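Local coordinates for protein peptidase S15/CocE/NonD (Thaumarchaeota archaeon SCGC AB-539-E09, PDB 4PF1) that acts as an aminopeptidase, a serine peptidase of the alpha/beta-hydrolase fold that probably cleaves residues from the N-termini of peptides, at residues Ser186-Asp189 against Gly193-Trp196; Asp189-Met192 against Trp196-Met199; Leu64-Tyr69 against Thr131-Asp136; Asn48-Ile53 against Arg73-Phe78. All blocks are in the same frame, centred on the assembly; numbering follows the deposited sequence.

Interaction 1 (Ser186-Asp189 against Gly193-Trp196)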
# COMPACT_ATOMS: atom_id res chain seq x y z
N SER A 186 32.64 6.45 -2.29
CA SER A 186 33.67 5.78 -3.09
C SER A 186 34.16 4.45 -2.52
O SER A 186 34.19 4.26 -1.30
CB SER A 186 34.87 6.70 -3.28
OG SER A 186 34.50 7.88 -3.97
N MET A 187 34.59 3.56 -3.43
CA MET A 187 35.24 2.30 -3.08
C MET A 187 36.69 2.64 -2.75
O MET A 187 37.42 3.12 -3.63
CB MET A 187 35.15 1.29 -4.25
CG MET A 187 33.73 0.88 -4.61
SD MET A 187 33.62 -0.18 -6.08
CE MET A 187 34.37 -1.65 -5.48
N VAL A 188 37.08 2.53 -1.47
CA VAL A 188 38.42 2.94 -1.03
C VAL A 188 39.23 1.73 -0.56
O VAL A 188 40.34 1.52 -1.04
CB VAL A 188 38.33 4.06 0.04
CG1 VAL A 188 39.67 4.31 0.73
CG2 VAL A 188 37.79 5.35 -0.57
N ASP A 189 38.69 0.96 0.39
CA ASP A 189 39.36 -0.24 0.86
C ASP A 189 38.36 -1.37 0.97
O ASP A 189 37.59 -1.45 1.94
CB ASP A 189 40.09 0.01 2.20
CG ASP A 189 41.22 -0.97 2.48
OD1 ASP A 189 41.04 -2.18 2.20
OD2 ASP A 189 42.25 -0.54 3.04
N GLY A 193 36.94 -2.18 5.15
CA GLY A 193 35.54 -1.95 5.51
C GLY A 193 34.59 -1.47 4.44
O GLY A 193 33.56 -0.88 4.76
N ASP A 194 34.89 -1.74 3.16
CA ASP A 194 33.97 -1.31 2.12
C ASP A 194 33.12 -2.49 1.58
O ASP A 194 32.28 -3.00 2.32
CB ASP A 194 34.66 -0.50 1.02
CG ASP A 194 34.98 0.95 1.42
OD1 ASP A 194 34.22 1.51 2.25
OD2 ASP A 194 35.96 1.51 0.90
N ASP A 195 33.29 -2.89 0.31
CA ASP A 195 32.40 -3.87 -0.34
C ASP A 195 32.68 -5.36 -0.10
O ASP A 195 31.71 -6.12 0.05
CB ASP A 195 32.36 -3.64 -1.85
CG ASP A 195 31.70 -2.34 -2.23
OD1 ASP A 195 30.47 -2.24 -2.09
OD2 ASP A 195 32.42 -1.42 -2.67
N TRP A 196 33.93 -5.81 -0.20
CA TRP A 196 34.26 -7.24 -0.19
C TRP A 196 34.43 -7.82 1.23
O TRP A 196 33.94 -8.92 1.48
CB TRP A 196 35.49 -7.54 -1.06
CG TRP A 196 35.61 -6.67 -2.28
CD1 TRP A 196 36.64 -5.84 -2.60
CD2 TRP A 196 34.61 -6.48 -3.30
NE1 TRP A 196 36.36 -5.14 -3.76
CE2 TRP A 196 35.11 -5.52 -4.21
CE3 TRP A 196 33.34 -7.03 -3.54
CZ2 TRP A 196 34.41 -5.14 -5.36
CZ3 TRP A 196 32.62 -6.61 -4.65
CH2 TRP A 196 33.16 -5.67 -5.54

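Interaction 2 (Asp189-Met192 against Trp196-Met199)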
# COMPACT_ATOMS: atom_id res chain seq x y z
N ASP A 189 38.69 0.96 0.39
CA ASP A 189 39.36 -0.24 0.86
C ASP A 189 38.36 -1.37 0.97
O ASP A 189 37.59 -1.45 1.94
CB ASP A 189 40.09 0.01 2.20
CG ASP A 189 41.22 -0.97 2.48
OD1 ASP A 189 41.04 -2.18 2.20
OD2 ASP A 189 42.25 -0.54 3.04
N GLY A 190 38.38 -2.25 -0.03
CA GLY A 190 37.48 -3.39 -0.15
C GLY A 190 37.67 -4.47 0.91
O GLY A 190 36.81 -5.33 1.06
N TRP A 191 38.80 -4.42 1.64
CA TRP A 191 39.10 -5.40 2.68
C TRP A 191 38.85 -4.81 4.07
O TRP A 191 38.26 -5.48 4.92
CB TRP A 191 40.56 -5.87 2.56
CG TRP A 191 40.87 -7.12 3.34
CD1 TRP A 191 40.96 -8.39 2.85
CD2 TRP A 191 41.17 -7.20 4.74
NE1 TRP A 191 41.30 -9.26 3.86
CE2 TRP A 191 41.43 -8.56 5.03
CE3 TRP A 191 41.24 -6.26 5.79
CZ2 TRP A 191 41.78 -9.00 6.32
CZ3 TRP A 191 41.56 -6.70 7.06
CH2 TRP A 191 41.82 -8.05 7.31
N MET A 192 39.35 -3.58 4.33
CA MET A 192 39.22 -2.94 5.64
C MET A 192 37.77 -2.71 6.05
O MET A 192 37.41 -3.04 7.18
CB MET A 192 40.01 -1.62 5.72
CG MET A 192 41.49 -1.81 6.05
SD MET A 192 41.84 -2.72 7.59
CE MET A 192 41.11 -1.62 8.80
N TRP A 196 33.93 -5.81 -0.20
CA TRP A 196 34.26 -7.24 -0.19
C TRP A 196 34.43 -7.82 1.23
O TRP A 196 33.94 -8.92 1.48
CB TRP A 196 35.49 -7.54 -1.06
CG TRP A 196 35.61 -6.67 -2.28
CD1 TRP A 196 36.64 -5.84 -2.60
CD2 TRP A 196 34.61 -6.48 -3.30
NE1 TRP A 196 36.36 -5.14 -3.76
CE2 TRP A 196 35.11 -5.52 -4.21
CE3 TRP A 196 33.34 -7.03 -3.54
CZ2 TRP A 196 34.41 -5.14 -5.36
CZ3 TRP A 196 32.62 -6.61 -4.65
CH2 TRP A 196 33.16 -5.67 -5.54
N PHE A 197 35.12 -7.11 2.12
CA PHE A 197 35.33 -7.54 3.51
C PHE A 197 35.19 -6.36 4.48
O PHE A 197 35.44 -5.22 4.10
CB PHE A 197 36.74 -8.16 3.72
CG PHE A 197 37.19 -9.30 2.83
CD1 PHE A 197 37.67 -9.06 1.55
CD2 PHE A 197 37.30 -10.59 3.34
CE1 PHE A 197 38.14 -10.11 0.75
CE2 PHE A 197 37.76 -11.64 2.54
CZ PHE A 197 38.19 -11.39 1.26
N HIS A 198 34.84 -6.66 5.75
CA HIS A 198 34.84 -5.71 6.85
C HIS A 198 35.74 -6.26 7.93
O HIS A 198 35.38 -7.24 8.60
CB HIS A 198 33.42 -5.44 7.39
CG HIS A 198 32.63 -4.45 6.58
ND1 HIS A 198 31.72 -3.60 7.17
CD2 HIS A 198 32.61 -4.25 5.24
CE1 HIS A 198 31.19 -2.91 6.18
NE2 HIS A 198 31.69 -3.27 5.00
N MET A 199 36.97 -5.72 8.02
CA MET A 199 38.02 -6.15 8.96
C MET A 199 38.25 -7.69 8.90
O MET A 199 38.38 -8.35 9.93
CB MET A 199 37.72 -5.66 10.39
CG MET A 199 37.97 -4.17 10.58
SD MET A 199 37.41 -3.51 12.17
CE MET A 199 35.66 -3.25 11.84

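Interaction 3 (Leu64-Tyr69 against Thr131-Asp136)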
# COMPACT_ATOMS: atom_id res chain seq x y z
N LEU A 64 32.05 14.71 -16.14
CA LEU A 64 32.40 13.35 -16.57
C LEU A 64 32.19 12.29 -15.49
O LEU A 64 32.57 12.48 -14.33
CB LEU A 64 33.89 13.33 -17.04
CG LEU A 64 34.53 11.96 -17.37
CD1 LEU A 64 33.91 11.33 -18.61
CD2 LEU A 64 36.03 12.10 -17.56
N THR A 65 31.62 11.15 -15.89
CA THR A 65 31.42 9.99 -15.03
C THR A 65 31.88 8.74 -15.79
O THR A 65 31.44 8.52 -16.92
CB THR A 65 29.97 9.90 -14.53
OG1 THR A 65 29.59 11.15 -13.95
CG2 THR A 65 29.77 8.77 -13.52
N ARG A 66 32.79 7.96 -15.20
CA ARG A 66 33.35 6.76 -15.81
C ARG A 66 32.79 5.55 -15.07
O ARG A 66 32.97 5.42 -13.86
CB ARG A 66 34.89 6.82 -15.80
CG ARG A 66 35.43 8.13 -16.40
CD ARG A 66 36.92 8.15 -16.63
NE ARG A 66 37.33 7.15 -17.62
CZ ARG A 66 37.95 6.02 -17.33
NH1 ARG A 66 38.25 5.15 -18.28
NH2 ARG A 66 38.28 5.74 -16.07
N THR A 67 32.02 4.71 -15.79
CA THR A 67 31.23 3.63 -15.19
C THR A 67 31.45 2.22 -15.76
O THR A 67 31.50 2.05 -16.98
CB THR A 67 29.71 4.00 -15.33
OG1 THR A 67 28.90 3.01 -14.70
CG2 THR A 67 29.26 4.20 -16.79
N PRO A 68 31.38 1.17 -14.90
CA PRO A 68 31.35 -0.21 -15.42
C PRO A 68 29.89 -0.72 -15.50
O PRO A 68 29.67 -1.93 -15.58
CB PRO A 68 32.13 -0.97 -14.35
CG PRO A 68 31.75 -0.25 -13.05
CD PRO A 68 31.31 1.17 -13.42
N TYR A 69 28.89 0.21 -15.44
CA TYR A 69 27.47 -0.15 -15.38
C TYR A 69 26.64 0.34 -16.58
O TYR A 69 25.48 0.72 -16.40
CB TYR A 69 26.83 0.36 -14.06
CG TYR A 69 27.58 -0.05 -12.81
CD1 TYR A 69 27.78 -1.39 -12.51
CD2 TYR A 69 28.05 0.90 -11.91
CE1 TYR A 69 28.48 -1.78 -11.37
CE2 TYR A 69 28.75 0.53 -10.77
CZ TYR A 69 28.96 -0.82 -10.49
OH TYR A 69 29.64 -1.20 -9.37
N THR A 131 48.55 0.83 -19.09
CA THR A 131 47.48 1.83 -18.90
C THR A 131 46.72 1.57 -17.61
O THR A 131 46.75 0.46 -17.08
CB THR A 131 46.49 1.82 -20.10
OG1 THR A 131 45.84 0.55 -20.18
CG2 THR A 131 47.17 2.17 -21.43
N ASP A 132 46.03 2.60 -17.10
CA ASP A 132 45.18 2.52 -15.92
C ASP A 132 44.04 3.54 -16.05
O ASP A 132 43.95 4.21 -17.08
CB ASP A 132 45.98 2.69 -14.60
CG ASP A 132 46.88 3.91 -14.53
OD1 ASP A 132 46.39 5.02 -14.80
OD2 ASP A 132 48.04 3.77 -14.11
N HIS A 133 43.17 3.65 -15.03
CA HIS A 133 42.04 4.58 -15.07
C HIS A 133 42.48 6.04 -15.20
O HIS A 133 41.80 6.80 -15.87
CB HIS A 133 41.13 4.41 -13.85
CG HIS A 133 40.23 3.22 -13.93
ND1 HIS A 133 39.08 3.24 -14.70
CD2 HIS A 133 40.32 2.03 -13.30
CE1 HIS A 133 38.52 2.05 -14.54
NE2 HIS A 133 39.23 1.29 -13.70
N SER A 134 43.64 6.41 -14.61
CA SER A 134 44.16 7.78 -14.68
C SER A 134 44.68 8.14 -16.09
O SER A 134 44.47 9.26 -16.54
CB SER A 134 45.24 8.02 -13.63
OG SER A 134 46.46 7.38 -13.94
N THR A 135 45.35 7.19 -16.78
CA THR A 135 45.87 7.43 -18.13
C THR A 135 44.71 7.47 -19.12
O THR A 135 44.71 8.30 -20.03
CB THR A 135 46.95 6.41 -18.55
OG1 THR A 135 46.35 5.16 -18.89
CG2 THR A 135 48.01 6.21 -17.49
N ASP A 136 43.73 6.56 -18.94
CA ASP A 136 42.52 6.51 -19.77
C ASP A 136 41.70 7.80 -19.60
O ASP A 136 41.21 8.34 -20.59
CB ASP A 136 41.67 5.26 -19.43
CG ASP A 136 42.18 3.96 -20.04
OD1 ASP A 136 43.13 4.00 -20.86
OD2 ASP A 136 41.60 2.89 -19.73
O HOH W 1 39.31 2.63 -18.27
O HOH W 2 39.09 7.52 -13.89

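Interaction 4 (Asn48-Ile53 against Arg73-Phe78)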
# COMPACT_ATOMS: atom_id res chain seq x y z
N ASN A 48 33.93 3.46 -25.15
CA ASN A 48 32.61 3.96 -25.52
C ASN A 48 32.25 5.17 -24.67
O ASN A 48 32.20 5.07 -23.44
CB ASN A 48 31.56 2.85 -25.39
CG ASN A 48 30.22 3.21 -25.97
OD1 ASN A 48 30.12 3.90 -26.99
ND2 ASN A 48 29.16 2.74 -25.33
N THR A 49 32.05 6.33 -25.32
CA THR A 49 31.80 7.59 -24.62
C THR A 49 30.50 8.24 -25.09
O THR A 49 30.33 8.53 -26.28
CB THR A 49 33.01 8.52 -24.81
OG1 THR A 49 34.22 7.76 -24.65
CG2 THR A 49 33.01 9.68 -23.85
N ILE A 50 29.58 8.49 -24.14
CA ILE A 50 28.27 9.09 -24.42
C ILE A 50 28.30 10.55 -23.98
O ILE A 50 28.40 10.83 -22.78
CB ILE A 50 27.12 8.29 -23.73
CG1 ILE A 50 27.21 6.75 -24.00
CG2 ILE A 50 25.73 8.87 -24.07
CD1 ILE A 50 27.40 6.29 -25.50
N ILE A 51 28.22 11.47 -24.95
CA ILE A 51 28.28 12.91 -24.70
C ILE A 51 26.89 13.54 -24.91
O ILE A 51 26.33 13.47 -26.00
CB ILE A 51 29.36 13.57 -25.62
CG1 ILE A 51 30.73 12.84 -25.49
CG2 ILE A 51 29.51 15.07 -25.32
CD1 ILE A 51 31.52 12.73 -26.79
N LEU A 52 26.35 14.16 -23.85
CA LEU A 52 25.04 14.81 -23.89
C LEU A 52 25.22 16.33 -23.87
O LEU A 52 25.66 16.90 -22.87
CB LEU A 52 24.14 14.34 -22.72
CG LEU A 52 24.04 12.82 -22.50
CD1 LEU A 52 23.32 12.52 -21.21
CD2 LEU A 52 23.34 12.12 -23.66
N ILE A 53 24.94 16.97 -25.01
CA ILE A 53 25.10 18.42 -25.14
C ILE A 53 23.73 19.09 -25.17
O ILE A 53 22.93 18.79 -26.05
CB ILE A 53 25.94 18.79 -26.40
CG1 ILE A 53 27.17 17.87 -26.57
CG2 ILE A 53 26.35 20.28 -26.35
CD1 ILE A 53 27.65 17.70 -28.00
N ARG A 73 22.97 2.96 -20.77
CA ARG A 73 21.79 2.78 -19.92
C ARG A 73 21.77 3.84 -18.81
O ARG A 73 20.70 4.34 -18.48
CB ARG A 73 21.72 1.36 -19.33
CG ARG A 73 20.31 0.99 -18.85
CD ARG A 73 20.22 -0.40 -18.27
NE ARG A 73 20.91 -0.51 -16.98
CZ ARG A 73 21.90 -1.35 -16.73
NH1 ARG A 73 22.33 -2.18 -17.67
NH2 ARG A 73 22.47 -1.39 -15.53
N ARG A 74 22.96 4.21 -18.26
CA ARG A 74 23.07 5.26 -17.23
C ARG A 74 22.54 6.61 -17.77
O ARG A 74 21.91 7.37 -17.04
CB ARG A 74 24.53 5.43 -16.73
CG ARG A 74 25.16 4.16 -16.12
CD ARG A 74 24.79 3.93 -14.67
NE ARG A 74 25.32 4.97 -13.79
CZ ARG A 74 24.56 5.78 -13.06
NH1 ARG A 74 23.23 5.66 -13.07
NH2 ARG A 74 25.11 6.71 -12.29
N THR A 75 22.78 6.87 -19.08
CA THR A 75 22.34 8.09 -19.78
C THR A 75 20.92 7.94 -20.37
O THR A 75 20.55 8.69 -21.28
CB THR A 75 23.34 8.47 -20.88
OG1 THR A 75 23.57 7.34 -21.73
CG2 THR A 75 24.63 9.00 -20.33
N LEU A 76 20.14 6.99 -19.84
CA LEU A 76 18.76 6.77 -20.27
C LEU A 76 17.90 6.31 -19.08
O LEU A 76 17.24 5.26 -19.15
CB LEU A 76 18.69 5.76 -21.45
CG LEU A 76 17.43 5.86 -22.32
CD1 LEU A 76 17.50 7.05 -23.28
CD2 LEU A 76 17.19 4.56 -23.07
N ARG A 77 17.89 7.12 -17.98
CA ARG A 77 17.07 6.87 -16.78
C ARG A 77 15.62 6.60 -17.22
O ARG A 77 15.01 5.62 -16.80
CB ARG A 77 17.15 8.08 -15.82
CG ARG A 77 16.72 7.77 -14.40
CD ARG A 77 16.40 9.02 -13.62
NE ARG A 77 15.48 8.73 -12.52
CZ ARG A 77 14.71 9.64 -11.92
NH1 ARG A 77 14.76 10.91 -12.30
NH2 ARG A 77 13.90 9.29 -10.94
N PHE A 78 15.13 7.44 -18.14
CA PHE A 78 13.86 7.31 -18.83
C PHE A 78 14.12 7.54 -20.32
O PHE A 78 15.01 8.31 -20.67
CB PHE A 78 12.82 8.31 -18.28
CG PHE A 78 12.44 8.02 -16.85
CD1 PHE A 78 11.50 7.04 -16.55
CD2 PHE A 78 13.06 8.68 -15.80
CE1 PHE A 78 11.18 6.74 -15.22
CE2 PHE A 78 12.74 8.38 -14.47
CZ PHE A 78 11.81 7.41 -14.19

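Interaction 1 (Ser186-Asp189 against Gly193-Trp196)
One carboxylate oxygen, Asp194 OD2, gathers two successive backbone amides of the facing chain, a compact example of an acid side chain satisfying amides of an irregular loop. Val188 N lies 2.8 Å from Asp194 OD2, and Asp189 N reaches the same Asp194 OD2 at 2.8 Å, both bonds fairly straight. The two amides approach on the anti side of the carboxylate from opposite faces, each about 30° out of its plane, so the oxygen is gripped between them. The other oxygen, OD1, accepts from Gly301 N, so both ends of this buried carboxylate are engaged. In return Asp189 O receives two weak bonds, from Asp194 N at 3.0 Å and from Gly193 N at 3.4 Å, across the turn of the chain between Asp189 and Asp194. The Asp189 carboxylate is used elsewhere: its OD2 pairs with Tyr265 OH. Met187, which borders the probable Ser-His-Asp catalytic triad, supplies the apolar part. Its chain runs extended until a bend at chi3 (69°) swings CE round to Trp196 CZ2, 3.5 Å away, while Met187 CG lies 3.3 Å from Asp195 OD2. Methionine and tryptophan side chains cross at about a right angle. Asp195 OD2 also makes a weak hydrogen bond to a glycerol, probably from the crystallisation liquor, and lies close to Asp298. The whole contact belongs to the loop between strand 178-184 and strand 197-198, with Met187 resting on Tyr162 and Tyr165 of helix 162-169 and Val188 on the start of helix 274-279.

Interaction 2 (Asp189-Met192 against Trp196-Met199)
The Trp191 and Phe197 rings meet obliquely, their planes 31° apart and the centroid of the tryptophan's five-membered ring 4.5 Å from that of the phenylalanine. Trp191 CD1 sits over one face of the Phe197 ring, offset toward its rim and 3.6 Å from Phe197 CD1. Phe197 CB in turn lies over a face of the indole, and Gly190 O comes to the edge of the phenylalanine ring, near its plane. At the far end of the indole, CZ3 and CH2 pass the backbone of Met199. A chi1 of -165° sets Trp191 CG beside its own carbonyl carbon, where the indole meets Phe197; the indole NE1 donates to Pro263 O. The Asp189-Met192 backbone is turned by an Asx motif: Asp189 OD1 accepts from Trp191 N through its anti lone pair and from Met192 N, 3.1 Å away and well above the carboxylate plane. Past this turn, Gly190 O accepts from Phe197 N at 2.7 Å, with a weak bond from Trp196 N added, and Met192 O accepts at 2.8 Å from Met199 N, just beyond short strand 197-198. Between these bonds Trp191 O and Phe197 O, two acceptors, stand 2.9 Å apart. Beyond the pair, His198 ND1 bonds to Asp531, Met199 packs on strands 525-534 and 553-558, and Gly190 N donates to a bound glycerol.

Interaction 3 (Leu64-Tyr69 against Thr131-Asp136)
Arg66 reaches His133 through a side chain that leaves the backbone with CG anti to the carbonyl carbon, runs straight through chi2, and then bends at chi3 (64°) to bring the guanidinium to the first turn of helix 133-147. The pair joins strand 60-67 of the central alpha/beta-hydrolase sheet to a helix packed against it. Arg66 NH2 donates to His133 ND1 at 3.0 Å with an N-H...N angle of 153°. The donor lies almost in the imidazole plane and the acceptor close to the guanidinium plane, so the groups meet edge to edge, their planes turned 66° apart. Arg66 NE goes to Gln104 OE1, a second bond that should restrict the rotation of the guanidinium. Asp136, one turn along the helix, is bound to Arg107 by a salt bridge. The helix itself starts at Asp132, the N-cap, whose OD1 accepts from Thr135 N while Thr135 OG1 accepts from Asp132 N, a capping box. A water bridges Arg66 and Asp136, 2.7 Å from Arg66 NH1 and 2.7 Å from Asp136 OD2.

Interaction 4 (Asn48-Ile53 against Arg73-Phe78)
Thr75 meets Ile50 and Leu52, alternate residues of strand 46-54 whose CB atoms face the same side of the central alpha/beta-hydrolase sheet. The closest approach is between Ile50 CG2 and Thr75 OG1, at 3.5 Å; the same Ile50 methyl lies 3.9 Å from Thr75 CG2. Leu52 comes from further up the strand, its CD1 also 3.9 Å from Thr75 CG2, so the threonine methyl touches a branch of each residue. All of this is van der Waals contact, and both strand side chains cross the threonine obliquely. In Ile50 it is CG2, anti to the backbone N, that makes the touch, while CG1 and CD1 lead away from Thr75. Thr75 itself holds OG1 between its backbone N and carbonyl carbon (chi1 52°), a rotation that turns the hydroxyl back toward the preceding helix: OG1 is hydrogen-bonded to Ala71 O, one turn earlier, and weakly to Glu72 O. The polar group is thereby satisfied by carbonyls of the short helix 71-74 although it rests against an isoleucine methyl. Further out, Thr75 also touches Tyr103 of the neighbouring strand 100-105, and its carbonyl oxygen accepts from Arg34 of strand 32-40. Leu52 packs on Leu83 of helix 83-86. The chain beyond the threonine extends to the subunit interface, where Arg77 NH1 bonds to Pro516 O of the second subunit. At Thr75 the backbone leaves helical geometry, and the final turn is closed by Leu76 N, 3.0 Å from Arg73 O.

All four contacts are buried, though in interaction 2 Gly190 and Met192 are partly exposed. Interactions 1 and 2 share Asp189 and Trp196 and fold a single loop on itself near the centre of the chain, mainly through backbone and carboxylate hydrogen bonds, with an aromatic pair in interaction 2. Interactions 3 and 4, with centres about 15 Å apart, instead fasten other elements to the central sheet: one through a strand arginine bonded to a helix histidine and, by water, to a helix aspartate, the other through van der Waals contact of isoleucine and leucine with a threonine. They touch where Tyr69 O meets Arg74 CG. Interaction 4, about 24 Å from the chain centre, is the one whose segments also reach another subunit.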